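Local coordinates for glycosyl hydrolase family 2, TIM barrel domain protein (Parabacteroides merdae ATCC 43184, PDB 6DXU), which probably hydrolyses beta-D-glucuronides to release glucuronic acid, as a gut bacterial beta-glucuronidase of glycoside hydrolase family 2, at residues D81-Y86 with S789-A794; D518-R523 with D603-Y608; V614-F619 with L783-G788; I769-A774 with G797-R802. One frame throughout, in Å; residues are numbered along the deposited sequence.

Overall arrangement
The four contacts gather around the C-terminal domain where it meets the rest of the chain. Contact 2 is the pocket contact: R523 and D603 bind bicine, and Q793 of contact 1 reaches the same ligand, the two centres lying about 11 Å apart. Q793 O sits 2.9 Å from H520 NE2, a probable hydrogen bond that joins contacts 1 and 2 directly. Contact 3 lies nearer still to contact 2, about 9 Å between centres, with A521 O 2.8 Å from S786 OG. Contact 4 packs two sheets of the C-terminal domain together; its strand 768-775 pairs with 791-793, R790 O being 2.8 Å from F771 N. Contacts 2 and 3 are both nested within the loop that contact 1 closes.

Contact 1: D81-Y86 with S789-A794; sequences DPDVNY and SRKVQA. With NA (sodium ion), chain N; BCN (bicine), chain L.
R790 leaves its backbone with CG between N and the carbonyl carbon (chi1 67°) and then runs extended to NE, carrying its guanidinium to D81 and D83; D83 turns CG away from its carbonyl carbon (chi1 -61°), which sets its carboxylate between R790 and K791. NH2 of R790 meets D81 OD1 at 3.1 Å on the syn side and lies 2.5 Å from D83 OD2, a value short enough to deserve caution. D83 OD2 is approached by R790 NH2 from above the carboxylate plane (43° out of it). The other oxygen, D83 OD1, takes K791 NZ at 2.8 Å, and together the four residues form a salt-bridge network. P82 CG lies over one guanidinium face, 3.8 Å from R790 NH2, and touches K791 CD as well. D81 OD1 also accepts from D83 N at 3.0 Å, an Asx turn within a type I turn from D81 to V84, so this oxygen is gripped by two donors from the same face of its plane. D81 O and V84 O bind the sodium ion beside it. The sugar-binding domain's loop between strands 66-68 and 90-97 thus meets edge strand 791-793, which pairs antiparallel with 768-775 in its C-terminal sheet.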
loop_
_atom_site.group_PDB
_atom_site.type_symbol
_atom_site.label_atom_id
_atom_site.label_comp_id
_atom_site.label_asym_id
_atom_site.label_seq_id
_atom_site.Cartn_x
_atom_site.Cartn_y
_atom_site.Cartn_z
ATOM N N ASP D 81 38.394 12.964 -1.766
ATOM C CA ASP D 81 38.642 14.132 -0.936
ATOM C C ASP D 81 38.931 13.673 0.482
ATOM O O ASP D 81 38.125 12.936 1.070
ATOM C CB ASP D 81 37.466 15.103 -0.932
ATOM C CG ASP D 81 37.808 16.403 -0.203
ATOM O OD1 ASP D 81 37.810 16.403 1.045
ATOM O OD2 ASP D 81 38.161 17.392 -0.883
ATOM N N PRO D 82 40.062 14.073 1.066
ATOM C CA PRO D 82 40.472 13.480 2.346
ATOM C C PRO D 82 39.635 13.910 3.543
ATOM O O PRO D 82 39.775 13.296 4.608
ATOM C CB PRO D 82 41.927 13.961 2.499
ATOM C CG PRO D 82 41.957 15.286 1.754
ATOM C CD PRO D 82 41.064 15.022 0.540
ATOM N N ASP D 83 38.769 14.918 3.425
ATOM C CA ASP D 83 38.122 15.499 4.602
ATOM C C ASP D 83 36.618 15.238 4.680
ATOM O O ASP D 83 35.955 15.766 5.581
ATOM C CB ASP D 83 38.383 17.005 4.641
ATOM C CG ASP D 83 39.871 17.329 4.748
ATOM O OD1 ASP D 83 40.579 16.604 5.481
ATOM O OD2 ASP D 83 40.323 18.290 4.096
ATOM N N VAL D 84 36.054 14.431 3.782
ATOM C CA VAL D 84 34.612 14.212 3.773
ATOM C C VAL D 84 34.310 12.743 3.509
ATOM O O VAL D 84 35.067 12.050 2.821
ATOM C CB VAL D 84 33.900 15.085 2.709
ATOM C CG1 VAL D 84 34.059 16.572 3.026
ATOM C CG2 VAL D 84 34.418 14.767 1.309
ATOM N N ASN D 85 33.183 12.283 4.061
ATOM C CA ASN D 85 32.574 11.017 3.658
ATOM C C ASN D 85 31.948 11.200 2.279
ATOM O O ASN D 85 31.214 12.171 2.055
ATOM C CB ASN D 85 31.461 10.607 4.641
ATOM C CG ASN D 85 31.893 10.614 6.094
ATOM O OD1 ASN D 85 32.894 10.002 6.449
ATOM N ND2 ASN D 85 31.094 11.275 6.964
ATOM N N TYR D 86 32.203 10.271 1.360
ATOM C CA TYR D 86 31.629 10.411 0.026
ATOM C C TYR D 86 30.102 10.393 0.084
ATOM O O TYR D 86 29.491 9.764 0.949
ATOM C CB TYR D 86 32.152 9.323 -0.919
ATOM C CG TYR D 86 31.518 7.942 -0.867
ATOM C CD1 TYR D 86 31.668 7.108 0.240
ATOM C CD2 TYR D 86 30.831 7.438 -1.978
ATOM C CE1 TYR D 86 31.089 5.810 0.257
ATOM C CE2 TYR D 86 30.283 6.160 -1.982
ATOM C CZ TYR D 86 30.417 5.344 -0.869
ATOM O OH TYR D 86 29.867 4.073 -0.899
ATOM N N SER D 789 47.074 14.814 -5.073
ATOM C CA SER D 789 46.395 14.744 -3.788
ATOM C C SER D 789 46.797 15.933 -2.924
ATOM O O SER D 789 47.993 16.175 -2.726
ATOM C CB SER D 789 46.720 13.426 -3.066
ATOM O OG SER D 789 46.186 12.296 -3.758
ATOM N N ARG D 790 45.801 16.647 -2.377
ATOM C CA ARG D 790 46.112 17.816 -1.556
ATOM C C ARG D 790 46.511 17.440 -0.144
ATOM O O ARG D 790 47.037 18.290 0.575
ATOM C CB ARG D 790 44.932 18.794 -1.513
ATOM C CG ARG D 790 43.687 18.298 -0.791
ATOM C CD ARG D 790 42.580 19.336 -0.889
ATOM N NE ARG D 790 41.357 18.888 -0.223
ATOM C CZ ARG D 790 41.146 18.974 1.084
ATOM N NH1 ARG D 790 42.074 19.516 1.870
ATOM N NH2 ARG D 790 40.004 18.530 1.612
ATOM N N LYS D 791 46.250 16.202 0.272
ATOM C CA LYS D 791 46.832 15.618 1.476
ATOM C C LYS D 791 47.415 14.273 1.076
ATOM O O LYS D 791 46.703 13.438 0.507
ATOM C CB LYS D 791 45.791 15.456 2.586
ATOM C CG LYS D 791 45.310 16.789 3.162
ATOM C CD LYS D 791 44.382 16.603 4.369
ATOM C CE LYS D 791 43.934 17.965 4.898
ATOM N NZ LYS D 791 43.020 17.846 6.048
ATOM N N VAL D 792 48.708 14.076 1.315
ATOM C CA VAL D 792 49.396 12.896 0.782
ATOM C C VAL D 792 50.631 12.635 1.633
ATOM O O VAL D 792 51.307 13.571 2.066
ATOM C CB VAL D 792 49.753 13.091 -0.710
ATOM C CG1 VAL D 792 50.846 14.179 -0.887
ATOM C CG2 VAL D 792 50.196 11.764 -1.349
ATOM N N GLN D 793 50.917 11.360 1.881
ATOM C CA GLN D 793 52.164 11.001 2.547
ATOM C C GLN D 793 53.323 11.222 1.589
ATOM O O GLN D 793 53.195 11.007 0.381
ATOM C CB GLN D 793 52.145 9.539 3.007
ATOM C CG GLN D 793 51.344 9.263 4.268
ATOM C CD GLN D 793 51.442 7.803 4.686
ATOM O OE1 GLN D 793 52.365 7.106 4.277
ATOM N NE2 GLN D 793 50.473 7.326 5.478
ATOM N N ALA D 794 54.450 11.688 2.124
ATOM C CA ALA D 794 55.620 11.899 1.286
ATOM C C ALA D 794 56.112 10.573 0.711
ATOM O O ALA D 794 55.939 9.508 1.309
ATOM C CB ALA D 794 56.743 12.563 2.093
HETATM NA NA NA N . 36.290 10.873 0.927
HETATM N N1 BCN L . 50.857 3.069 6.249
HETATM C C1 BCN L . 51.262 3.096 7.642
HETATM C C2 BCN L . 51.699 4.513 8.005
HETATM O O21 BCN L . 51.891 5.354 7.089
HETATM O O22 BCN L . 51.868 4.836 9.212
HETATM C C3 BCN L . 51.856 2.315 5.500
HETATM C C4 BCN L . 53.105 3.160 5.231
HETATM O O4 BCN L . 52.743 4.367 4.615
HETATM C C5 BCN L . 49.585 2.353 6.149
HETATM C C6 BCN L . 48.416 3.337 6.101
HETATM O O6 BCN L . 48.897 4.589 5.688
HETATM O O HOH W 1 34.680 8.643 1.452
#

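Contact 2: D518-R523 with D603-Y608; sequences DSHARR and DNPVPY. With BCN (bicine), chain L.
H520 and P605 bring the two loops together with their CA atoms 6.4 Å apart, where a type II turn from H520 to R523, closed by R523 N to H520 O, faces the irregular loop around P605, which itself has helical backbone angles. H520 sets CG anti to its backbone N (chi1 -168°), and its ring receives P605 CB over the centre of one face: this CH-pi contact measures 3.4 Å from CB to the ring centroid, 12° off the normal. V606 CG2 comes to the ring's edge, 3.6 Å from CE1. CD2 of the same ring lies above the guanidinium face of R523, toward its rim, while NE2 bonds to Q793 O. Were a leucine to stand here, the carbonyl of Q793 would probably lose this donor and P605 the flat surface it rests on. The loop 518-523 follows strand 512-513 of the TIM barrel sheet; loops after barrel strands carry the active-site pocket in this fold, and bicine is bound here. R523 bends at chi3 and sends NH1 to bicine O4 (2.9 Å, 148° at the hydrogen), and bicine O6 donates to D603 O at 2.8 Å, with P605 CD 3.4 Å from that hydroxyl oxygen. Elsewhere a water joins D518 OD2 (2.6 Å) to N604 ND2 (2.9 Å); D518 OD1 also forms a salt bridge to K612, and N604 ND2 bonds to V609 O.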
loop_
_atom_site.group_PDB
_atom_site.type_symbol
_atom_site.label_atom_id
_atom_site.label_comp_id
_atom_site.label_asym_id
_atom_site.label_seq_id
_atom_site.Cartn_x
_atom_site.Cartn_y
_atom_site.Cartn_z
ATOM N N ASP D 518 49.966 -3.307 -1.505
ATOM C CA ASP D 518 49.862 -1.873 -1.783
ATOM C C ASP D 518 51.230 -1.268 -2.044
ATOM O O ASP D 518 52.206 -1.593 -1.359
ATOM C CB ASP D 518 49.248 -1.114 -0.618
ATOM C CG ASP D 518 47.775 -1.369 -0.465
ATOM O OD1 ASP D 518 47.438 -2.399 0.146
ATOM O OD2 ASP D 518 46.967 -0.538 -0.943
ATOM N N SER D 519 51.286 -0.338 -2.998
ATOM C CA SER D 519 52.479 0.481 -3.178
ATOM C C SER D 519 52.070 1.919 -3.455
ATOM O O SER D 519 51.281 2.191 -4.367
ATOM C CB SER D 519 53.389 -0.069 -4.286
ATOM O OG SER D 519 52.802 -0.047 -5.577
ATOM N N HIS D 520 52.569 2.817 -2.617
ATOM C CA HIS D 520 52.447 4.260 -2.796
ATOM C C HIS D 520 53.342 4.655 -3.954
ATOM O O HIS D 520 54.571 4.642 -3.820
ATOM C CB HIS D 520 52.858 4.930 -1.485
ATOM C CG HIS D 520 52.535 6.393 -1.385
ATOM N ND1 HIS D 520 51.366 6.945 -1.864
ATOM C CD2 HIS D 520 53.212 7.408 -0.792
ATOM C CE1 HIS D 520 51.350 8.239 -1.597
ATOM N NE2 HIS D 520 52.466 8.549 -0.958
ATOM N N ALA D 521 52.736 4.941 -5.109
ATOM C CA ALA D 521 53.505 5.147 -6.329
ATOM C C ALA D 521 54.538 6.243 -6.124
ATOM O O ALA D 521 54.222 7.306 -5.584
ATOM C CB ALA D 521 52.595 5.514 -7.500
ATOM N N ARG D 522 55.772 5.968 -6.546
ATOM C CA ARG D 522 56.954 6.823 -6.475
ATOM C C ARG D 522 57.651 6.679 -5.131
ATOM O O ARG D 522 58.667 7.351 -4.912
ATOM C CB ARG D 522 56.660 8.313 -6.740
ATOM C CG ARG D 522 56.021 8.558 -8.102
ATOM C CD ARG D 522 55.595 10.013 -8.332
ATOM N NE ARG D 522 55.157 10.167 -9.720
ATOM C CZ ARG D 522 55.991 10.396 -10.740
ATOM N NH1 ARG D 522 57.299 10.518 -10.534
ATOM N NH2 ARG D 522 55.520 10.497 -11.974
ATOM N N ARG D 523 57.164 5.833 -4.226
ATOM C CA ARG D 523 57.901 5.564 -2.997
ATOM C C ARG D 523 58.770 4.330 -3.175
ATOM O O ARG D 523 58.288 3.282 -3.620
ATOM C CB ARG D 523 56.967 5.369 -1.811
ATOM C CG ARG D 523 57.696 5.058 -0.511
ATOM C CD ARG D 523 56.712 4.776 0.621
ATOM N NE ARG D 523 56.078 5.994 1.131
ATOM C CZ ARG D 523 54.999 6.006 1.907
ATOM N NH1 ARG D 523 54.411 4.862 2.257
ATOM N NH2 ARG D 523 54.492 7.164 2.330
ATOM N N ASP D 603 42.992 6.488 5.812
ATOM C CA ASP D 603 44.350 6.766 6.266
ATOM C C ASP D 603 45.429 6.170 5.373
ATOM O O ASP D 603 46.594 6.112 5.789
ATOM C CB ASP D 603 44.533 6.275 7.699
ATOM C CG ASP D 603 43.682 7.056 8.682
ATOM O OD1 ASP D 603 43.596 8.294 8.538
ATOM O OD2 ASP D 603 43.068 6.431 9.564
ATOM N N ASN D 604 45.082 5.719 4.167
ATOM C CA ASN D 604 46.093 5.228 3.248
ATOM C C ASN D 604 46.996 6.383 2.818
ATOM O O ASN D 604 46.604 7.547 2.915
ATOM C CB ASN D 604 45.434 4.579 2.032
ATOM C CG ASN D 604 45.164 3.106 2.244
ATOM O OD1 ASN D 604 45.239 2.623 3.374
ATOM N ND2 ASN D 604 44.848 2.380 1.161
ATOM N N PRO D 605 48.215 6.080 2.345
ATOM C CA PRO D 605 49.139 7.153 1.916
ATOM C C PRO D 605 48.533 8.127 0.927
ATOM O O PRO D 605 48.745 9.342 1.048
ATOM C CB PRO D 605 50.308 6.371 1.296
ATOM C CG PRO D 605 50.321 5.079 2.053
ATOM C CD PRO D 605 48.856 4.752 2.314
ATOM N N VAL D 606 47.777 7.631 -0.050
ATOM C CA VAL D 606 46.760 8.428 -0.728
ATOM C C VAL D 606 45.422 8.131 -0.033
ATOM O O VAL D 606 44.930 6.998 -0.139
ATOM C CB VAL D 606 46.680 8.124 -2.225
ATOM C CG1 VAL D 606 45.502 8.875 -2.843
ATOM C CG2 VAL D 606 48.022 8.511 -2.931
ATOM N N PRO D 607 44.849 9.086 0.695
ATOM C CA PRO D 607 43.604 8.797 1.422
ATOM C C PRO D 607 42.516 8.264 0.497
ATOM O O PRO D 607 42.341 8.748 -0.624
ATOM C CB PRO D 607 43.217 10.164 2.015
ATOM C CG PRO D 607 44.543 10.881 2.195
ATOM C CD PRO D 607 45.397 10.422 1.014
ATOM N N TYR D 608 41.799 7.242 0.979
ATOM C CA TYR D 608 40.618 6.689 0.299
ATOM C C TYR D 608 40.945 6.058 -1.049
ATOM O O TYR D 608 40.100 6.027 -1.956
ATOM C CB TYR D 608 39.527 7.749 0.129
ATOM C CG TYR D 608 38.961 8.242 1.435
ATOM C CD1 TYR D 608 38.127 7.442 2.202
ATOM C CD2 TYR D 608 39.258 9.523 1.897
ATOM C CE1 TYR D 608 37.585 7.902 3.401
ATOM C CE2 TYR D 608 38.727 9.995 3.093
ATOM C CZ TYR D 608 37.897 9.184 3.836
ATOM O OH TYR D 608 37.370 9.663 5.009
HETATM N N1 BCN L . 50.857 3.069 6.249
HETATM C C1 BCN L . 51.262 3.096 7.642
HETATM C C2 BCN L . 51.699 4.513 8.005
HETATM O O21 BCN L . 51.891 5.354 7.089
HETATM O O22 BCN L . 51.868 4.836 9.212
HETATM C C3 BCN L . 51.856 2.315 5.500
HETATM C C4 BCN L . 53.105 3.160 5.231
HETATM O O4 BCN L . 52.743 4.367 4.615
HETATM C C5 BCN L . 49.585 2.353 6.149
HETATM C C6 BCN L . 48.416 3.337 6.101
HETATM O O6 BCN L . 48.897 4.589 5.688
HETATM O O HOH W 2 44.729 -0.404 0.457
#

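Contact 3: V614-F619 with L783-G788; sequences VVERDF and LGTSTG
R617 carries the tight half of this contact. With CG anti to the backbone N (chi1 -164°) and the chain extended to NE, it reaches past G784, and NH1 donates to L783 O at 2.9 Å. The bond lies in the guanidinium plane yet approaches the carbonyl from above, 70° out of its plane. G784 packs so closely that a side chain there would run into NH1, and its positive phi (73°) also suits glycine. D335 holds NE of the same arginine in a salt bridge. Beside it T785 puts CG2 3.8 Å from D618 CG and 4.0 Å from R617 CB. Two type I turns, E616 to F619 and T785 to G788, face one another, with the CA atoms of R617 and T785 6.0 Å apart; the second belongs to a loop between strands 778-780 and 791-793 of the C-terminal domain. The looser half is built on water. One molecule bridges E616 OE1 (2.7 Å) and S786 N (2.9 Å); another links R617 N to G784 O. Toward the partly exposed D618 and T787, a further water lies 2.7 Å from T785 OG1 and 2.6 Å from T787 OG1, but only weakly serves D618 OD2, while D618 OD1 is taken by T620.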
loop_
_atom_site.group_PDB
_atom_site.type_symbol
_atom_site.label_atom_id
_atom_site.label_comp_id
_atom_site.label_asym_id
_atom_site.label_seq_id
_atom_site.Cartn_x
_atom_site.Cartn_y
_atom_site.Cartn_z
ATOM N N VAL D 614 49.002 -2.014 -10.153
ATOM C CA VAL D 614 50.281 -1.853 -10.833
ATOM C C VAL D 614 50.243 -0.653 -11.754
ATOM O O VAL D 614 51.243 -0.335 -12.414
ATOM C CB VAL D 614 50.670 -3.150 -11.572
ATOM C CG1 VAL D 614 50.687 -4.299 -10.595
ATOM C CG2 VAL D 614 49.737 -3.431 -12.743
ATOM N N VAL D 615 49.112 0.034 -11.801
ATOM C CA VAL D 615 48.944 1.267 -12.549
ATOM C C VAL D 615 48.273 2.266 -11.620
ATOM O O VAL D 615 47.408 1.890 -10.818
ATOM C CB VAL D 615 48.106 1.018 -13.820
ATOM C CG1 VAL D 615 47.846 2.313 -14.546
ATOM C CG2 VAL D 615 48.836 0.006 -14.739
ATOM N N GLU D 616 48.690 3.533 -11.699
ATOM C CA GLU D 616 48.054 4.569 -10.894
ATOM C C GLU D 616 46.667 4.894 -11.447
ATOM O O GLU D 616 46.332 4.582 -12.595
ATOM C CB GLU D 616 48.906 5.849 -10.872
ATOM C CG GLU D 616 50.347 5.668 -10.321
ATOM C CD GLU D 616 51.103 6.995 -10.270
ATOM O OE1 GLU D 616 50.591 7.935 -9.627
ATOM O OE2 GLU D 616 52.183 7.107 -10.891
ATOM N N ARG D 617 45.871 5.574 -10.621
ATOM C CA ARG D 617 44.471 5.829 -10.939
ATOM C C ARG D 617 44.303 6.732 -12.156
ATOM O O ARG D 617 43.188 6.833 -12.687
ATOM C CB ARG D 617 43.774 6.416 -9.694
ATOM C CG ARG D 617 42.256 6.376 -9.718
ATOM C CD ARG D 617 41.679 6.752 -8.344
ATOM N NE ARG D 617 40.218 6.831 -8.329
ATOM C CZ ARG D 617 39.537 7.972 -8.229
ATOM N NH1 ARG D 617 40.183 9.141 -8.136
ATOM N NH2 ARG D 617 38.207 7.946 -8.219
ATOM N N ASP D 618 45.385 7.363 -12.632
ATOM C CA ASP D 618 45.353 8.198 -13.823
ATOM C C ASP D 618 46.012 7.537 -15.038
ATOM O O ASP D 618 46.297 8.225 -16.026
ATOM C CB ASP D 618 46.022 9.543 -13.526
ATOM C CG ASP D 618 47.521 9.413 -13.267
ATOM O OD1 ASP D 618 48.062 8.277 -13.264
ATOM O OD2 ASP D 618 48.158 10.458 -13.038
ATOM N N PHE D 619 46.269 6.231 -14.981
ATOM C CA PHE D 619 46.897 5.388 -16.020
ATOM C C PHE D 619 48.428 5.405 -15.970
ATOM O O PHE D 619 49.053 4.738 -16.811
ATOM C CB PHE D 619 46.465 5.737 -17.460
ATOM C CG PHE D 619 45.038 5.390 -17.773
ATOM C CD1 PHE D 619 44.470 4.231 -17.262
ATOM C CD2 PHE D 619 44.271 6.211 -18.590
ATOM C CE1 PHE D 619 43.145 3.892 -17.551
ATOM C CE2 PHE D 619 42.947 5.882 -18.894
ATOM C CZ PHE D 619 42.386 4.719 -18.378
ATOM N N LEU D 783 42.615 13.598 -7.314
ATOM C CA LEU D 783 42.712 12.614 -8.384
ATOM C C LEU D 783 42.905 11.199 -7.858
ATOM O O LEU D 783 42.788 10.243 -8.632
ATOM C CB LEU D 783 43.867 12.961 -9.331
ATOM C CG LEU D 783 43.801 14.326 -10.017
ATOM C CD1 LEU D 783 44.926 14.457 -11.031
ATOM C CD2 LEU D 783 42.423 14.558 -10.658
ATOM N N GLY D 784 43.200 11.038 -6.573
ATOM C CA GLY D 784 43.480 9.709 -6.055
ATOM C C GLY D 784 44.822 9.155 -6.486
ATOM O O GLY D 784 44.977 7.932 -6.588
ATOM N N THR D 785 45.789 10.025 -6.765
ATOM C CA THR D 785 47.141 9.633 -7.138
ATOM C C THR D 785 48.130 10.325 -6.210
ATOM O O THR D 785 47.824 11.349 -5.601
ATOM C CB THR D 785 47.484 10.022 -8.573
ATOM O OG1 THR D 785 47.432 11.453 -8.684
ATOM C CG2 THR D 785 46.511 9.358 -9.593
ATOM N N SER D 786 49.334 9.762 -6.114
ATOM C CA SER D 786 50.322 10.346 -5.213
ATOM C C SER D 786 50.819 11.714 -5.683
ATOM O O SER D 786 51.444 12.423 -4.884
ATOM C CB SER D 786 51.505 9.394 -5.021
ATOM O OG SER D 786 52.144 9.137 -6.250
ATOM N N THR D 787 50.576 12.098 -6.939
ATOM C CA THR D 787 50.914 13.442 -7.407
ATOM C C THR D 787 49.676 14.282 -7.707
ATOM O O THR D 787 49.791 15.351 -8.320
ATOM C CB THR D 787 51.819 13.387 -8.644
ATOM O OG1 THR D 787 51.170 12.653 -9.689
ATOM C CG2 THR D 787 53.158 12.715 -8.303
ATOM N N GLY D 788 48.498 13.826 -7.295
ATOM C CA GLY D 788 47.274 14.567 -7.491
ATOM C C GLY D 788 46.437 14.602 -6.226
ATOM O O GLY D 788 45.217 14.420 -6.283
HETATM O O HOH W 3 49.297 7.180 -7.332
HETATM O O HOH W 4 52.009 9.692 -8.699
HETATM O O HOH W 5 46.828 6.095 -7.850
HETATM O O HOH W 6 48.778 12.732 -10.707
#

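Contact 4: I769-A774 with G797-R802; sequences ITFEIA and GRALIR
F771 directs CB toward I801 and A799, and chi1 of -65°, with CG anti to the carbonyl carbon, lays the ring across the space between the two strands. CG already lies near I801 CG2. Going outward, CD1 and CE1 are both 3.6 Å from I801 CG2, which stands over one ring face, 3.7 Å from the centroid and 16° off the normal: a CH-pi contact. On the other flank CD2 meets I801 CD1 at 4.0 Å, and CE2 comes 4.1 Å from I801 CB. At the tip, CZ faces A799 CB, which sits at the ring's edge at 4.0 Å. I769 CG2 lies over the face opposite I801, while I769 CD1 presses on A799 CB at a tight 3.5 Å. Strands 769-774 and 798-802, 8.9 Å apart with their directions 25° from parallel, belong to different four-stranded sheets, which pack face to face as a beta sandwich; V752, L779 and V814 also touch F771. Replacing F771 with alanine is likely to open a gap between the sheets, taking from I801 CG2 the ring it rests on. With no hydrogen bond between the two segments, their contact rests on apolar packing and the CH-pi contact.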
loop_
_atom_site.group_PDB
_atom_site.type_symbol
_atom_site.label_atom_id
_atom_site.label_comp_id
_atom_site.label_asym_id
_atom_site.label_seq_id
_atom_site.Cartn_x
_atom_site.Cartn_y
_atom_site.Cartn_z
ATOM N N ILE D 769 51.930 15.559 3.964
ATOM C CA ILE D 769 52.064 16.917 3.456
ATOM C C ILE D 769 50.689 17.387 2.993
ATOM O O ILE D 769 49.934 16.613 2.389
ATOM C CB ILE D 769 53.078 16.976 2.297
ATOM C CG1 ILE D 769 54.483 16.695 2.822
ATOM C CG2 ILE D 769 53.031 18.331 1.601
ATOM C CD1 ILE D 769 55.381 16.090 1.781
ATOM N N THR D 770 50.368 18.649 3.276
ATOM C CA THR D 770 49.105 19.275 2.898
ATOM C C THR D 770 49.363 20.483 2.002
ATOM O O THR D 770 50.158 21.362 2.355
ATOM C CB THR D 770 48.340 19.703 4.155
ATOM O OG1 THR D 770 48.024 18.545 4.931
ATOM C CG2 THR D 770 47.037 20.445 3.791
ATOM N N PHE D 771 48.697 20.532 0.852
ATOM C CA PHE D 771 48.770 21.665 -0.064
ATOM C C PHE D 771 47.530 22.545 0.065
ATOM O O PHE D 771 46.416 22.031 0.173
ATOM C CB PHE D 771 48.875 21.174 -1.502
ATOM C CG PHE D 771 50.138 20.425 -1.804
ATOM C CD1 PHE D 771 51.286 21.107 -2.180
ATOM C CD2 PHE D 771 50.177 19.040 -1.709
ATOM C CE1 PHE D 771 52.451 20.427 -2.482
ATOM C CE2 PHE D 771 51.337 18.349 -2.000
ATOM C CZ PHE D 771 52.480 19.043 -2.384
ATOM N N GLU D 772 47.727 23.871 0.034
ATOM C CA GLU D 772 46.625 24.832 -0.043
ATOM C C GLU D 772 46.993 25.915 -1.046
ATOM O O GLU D 772 48.174 26.161 -1.306
ATOM C CB GLU D 772 46.307 25.484 1.314
ATOM C CG GLU D 772 45.844 24.525 2.392
ATOM C CD GLU D 772 45.465 25.220 3.694
ATOM O OE1 GLU D 772 45.618 26.465 3.809
ATOM O OE2 GLU D 772 45.014 24.506 4.613
ATOM N N ILE D 773 45.984 26.579 -1.611
ATOM C CA ILE D 773 46.243 27.634 -2.588
ATOM C C ILE D 773 45.277 28.787 -2.365
ATOM O O ILE D 773 44.127 28.580 -1.976
ATOM C CB ILE D 773 46.158 27.107 -4.039
ATOM C CG1 ILE D 773 46.679 28.144 -5.032
ATOM C CG2 ILE D 773 44.740 26.706 -4.418
ATOM C CD1 ILE D 773 46.952 27.571 -6.427
ATOM N N ALA D 774 45.763 30.008 -2.579
ATOM C CA ALA D 774 44.934 31.208 -2.542
ATOM C C ALA D 774 45.300 32.077 -3.736
ATOM O O ALA D 774 46.487 32.249 -4.033
ATOM C CB ALA D 774 45.120 31.981 -1.230
ATOM N N GLY D 797 60.528 11.517 1.176
ATOM C CA GLY D 797 60.646 12.889 1.616
ATOM C C GLY D 797 60.153 13.933 0.643
ATOM O O GLY D 797 60.327 15.129 0.910
ATOM N N ARG D 798 59.545 13.538 -0.473
ATOM C CA ARG D 798 59.100 14.515 -1.456
ATOM C C ARG D 798 57.608 14.358 -1.743
ATOM O O ARG D 798 57.003 13.314 -1.481
ATOM C CB ARG D 798 59.937 14.434 -2.727
ATOM C CG ARG D 798 59.344 13.698 -3.853
ATOM C CD ARG D 798 60.357 13.698 -5.000
ATOM N NE ARG D 798 60.028 12.678 -5.992
ATOM C CZ ARG D 798 60.221 11.380 -5.793
ATOM N NH1 ARG D 798 60.740 10.953 -4.634
ATOM N NH2 ARG D 798 59.887 10.512 -6.743
ATOM N N ALA D 799 57.004 15.440 -2.230
ATOM C CA ALA D 799 55.628 15.399 -2.700
ATOM C C ALA D 799 55.491 16.392 -3.840
ATOM O O ALA D 799 56.050 17.492 -3.783
ATOM C CB ALA D 799 54.629 15.726 -1.580
ATOM N N LEU D 800 54.758 15.992 -4.873
ATOM C CA LEU D 800 54.520 16.818 -6.044
ATOM C C LEU D 800 53.025 17.056 -6.205
ATOM O O LEU D 800 52.209 16.188 -5.877
ATOM C CB LEU D 800 55.052 16.143 -7.316
ATOM C CG LEU D 800 56.506 15.669 -7.360
ATOM C CD1 LEU D 800 56.716 14.648 -8.481
ATOM C CD2 LEU D 800 57.392 16.848 -7.585
ATOM N N ILE D 801 52.667 18.222 -6.745
ATOM C CA ILE D 801 51.291 18.475 -7.167
ATOM C C ILE D 801 51.333 19.479 -8.313
ATOM O O ILE D 801 52.261 20.288 -8.415
ATOM C CB ILE D 801 50.398 18.961 -5.992
ATOM C CG1 ILE D 801 48.906 18.764 -6.314
ATOM C CG2 ILE D 801 50.689 20.419 -5.632
ATOM C CD1 ILE D 801 48.007 18.937 -5.094
ATOM N N ARG D 802 50.365 19.380 -9.218
ATOM C CA ARG D 802 50.239 20.339 -10.304
ATOM C C ARG D 802 49.197 21.401 -9.964
ATOM O O ARG D 802 48.213 21.129 -9.271
ATOM C CB ARG D 802 49.873 19.639 -11.612
ATOM C CG ARG D 802 50.956 18.659 -12.086
ATOM C CD ARG D 802 50.684 18.132 -13.487
ATOM N NE ARG D 802 49.456 17.342 -13.535
#